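PDB 5TI1: fumarylacetoacetate hydrolase from Burkholderia xenovorans, which probably hydrolyses fumarylacetoacetate to fumarate and acetoacetate, the last step of phenylalanine and tyrosine breakdown, with a bound magnesium ion. Local coordinates for residues Gly387-Leu390 / Glu391-Trp394. Sequence-based numbering, arbitrary orientation.
Sequences GSLL and ELTW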
loop_
_atom_site.group_PDB
_atom_site.type_symbol
_atom_site.label_atom_id
_atom_site.label_comp_id
_atom_site.label_asym_id
_atom_site.label_seq_id
_atom_site.Cartn_x
_atom_site.Cartn_y
_atom_site.Cartn_z
ATOM N N GLY B 387 -11.136 14.384 -17.604
ATOM C CA GLY B 387 -9.917 13.641 -17.369
ATOM C C GLY B 387 -9.959 12.162 -17.673
ATOM O O GLY B 387 -9.045 11.441 -17.253
ATOM N N SER B 388 -10.970 11.680 -18.395
ATOM C CA SER B 388 -11.034 10.271 -18.748
ATOM C C SER B 388 -11.795 10.105 -20.055
ATOM O O SER B 388 -12.691 10.889 -20.363
ATOM C CB SER B 388 -11.713 9.446 -17.647
ATOM O OG SER B 388 -13.089 9.775 -17.549
ATOM N N LEU B 389 -11.440 9.061 -20.816
ATOM C CA LEU B 389 -12.227 8.734 -22.001
ATOM C C LEU B 389 -13.657 8.385 -21.629
ATOM O O LEU B 389 -14.580 8.657 -22.406
ATOM C CB LEU B 389 -11.591 7.580 -22.785
ATOM C CG LEU B 389 -10.367 7.855 -23.659
ATOM C CD1 LEU B 389 -10.646 8.985 -24.625
ATOM C CD2 LEU B 389 -9.141 8.169 -22.824
ATOM N N LEU B 390 -13.861 7.792 -20.446
ATOM C CA LEU B 390 -15.216 7.534 -19.967
ATOM C C LEU B 390 -16.060 8.808 -19.985
ATOM O O LEU B 390 -17.211 8.800 -20.441
ATOM C CB LEU B 390 -15.167 6.929 -18.562
ATOM C CG LEU B 390 -16.527 6.801 -17.866
ATOM C CD1 LEU B 390 -17.393 5.753 -18.557
ATOM C CD2 LEU B 390 -16.375 6.512 -16.366
ATOM N N GLU B 391 -15.497 9.922 -19.516
ATOM C CA GLU B 391 -16.231 11.184 -19.574
ATOM C C GLU B 391 -16.202 11.780 -20.977
ATOM O O GLU B 391 -17.240 12.204 -21.497
ATOM C CB GLU B 391 -15.660 12.186 -18.573
ATOM C CG GLU B 391 -15.655 11.709 -17.125
ATOM C CD GLU B 391 -14.686 12.498 -16.294
ATOM O OE1 GLU B 391 -15.094 13.527 -15.728
ATOM O OE2 GLU B 391 -13.503 12.104 -16.226
ATOM N N LEU B 392 -15.019 11.827 -21.595
ATOM C CA LEU B 392 -14.877 12.503 -22.881
ATOM C C LEU B 392 -15.823 11.931 -23.932
ATOM O O LEU B 392 -16.340 12.682 -24.770
ATOM C CB LEU B 392 -13.425 12.417 -23.360
ATOM C CG LEU B 392 -12.416 13.192 -22.506
ATOM C CD1 LEU B 392 -10.978 12.844 -22.862
ATOM C CD2 LEU B 392 -12.665 14.701 -22.606
ATOM N N THR B 393 -16.082 10.624 -23.895
ATOM C CA THR B 393 -16.955 9.978 -24.870
ATOM C C THR B 393 -18.311 9.606 -24.281
ATOM O O THR B 393 -19.108 8.947 -24.957
ATOM C CB THR B 393 -16.286 8.728 -25.457
ATOM O OG1 THR B 393 -16.232 7.691 -24.472
ATOM C CG2 THR B 393 -14.876 9.040 -25.919
ATOM N N TRP B 394 -18.593 10.035 -23.054
ATOM C CA TRP B 394 -19.807 9.669 -22.321
ATOM C C TRP B 394 -20.090 8.174 -22.464
ATOM O O TRP B 394 -21.098 7.735 -23.023
ATOM C CB TRP B 394 -21.007 10.509 -22.757
ATOM C CG TRP B 394 -22.078 10.573 -21.697
ATOM C CD1 TRP B 394 -23.288 9.939 -21.709
ATOM C CD2 TRP B 394 -22.017 11.295 -20.458
ATOM N NE1 TRP B 394 -23.989 10.232 -20.562
ATOM C CE2 TRP B 394 -23.231 11.061 -19.777
ATOM C CE3 TRP B 394 -21.058 12.123 -19.863
ATOM C CZ2 TRP B 394 -23.510 11.625 -18.533
ATOM C CZ3 TRP B 394 -21.336 12.676 -18.622
ATOM C CH2 TRP B 394 -22.551 12.424 -17.972
#
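One hydroxyl, that of Ser-388, bonds both the backbone N-H and the side-chain carboxylate of the residue three further on, Glu-391, at the start of a helix barely one turn long. The hydroxyl OG of Ser-388 accepts from Glu-391 N at 3.1 Å, the classic N-cap bond, and donates to Glu-391 OE2 at 2.7 Å, meeting that oxygen on its anti lone pair. With OG held between its own backbone N and carbonyl carbon (chi1 68°), this torsion turns it to Glu-391. The carboxylate has further partners: OE1 takes hydrogen bonds from Ser-379 and Asn-163, while OE2 also has a weak one with His-160, the predicted proton acceptor. At the same helix start, the backbone N-H groups of Leu-389 and Leu-390 are taken up by Asp-224.

The single turn is closed by Leu-392 N donating to Ser-388 O at 2.8 Å, nearly straight at 171°. One residue on, Leu-389 O receives two donors, Thr-393 N at 2.9 Å and Thr-393 OG1 at 2.8 Å, from opposite faces of its carbonyl plane. Trp-394, with positive phi, then ends the helix as the C-prime residue of a Schellman motif. The CD1 methyls of Leu-389 and Leu-392 approach to 4.3 Å, and both side chains rest on Ile-341 of strand 339-345.

The helix cap and the active-site neighbourhood are thus linked through Glu-391: Ser-388, with Ser-379 and Asn-163, helps to hold its carboxylate where it probably helps set the orientation of the His-160 ring, consistent with a second-shell role.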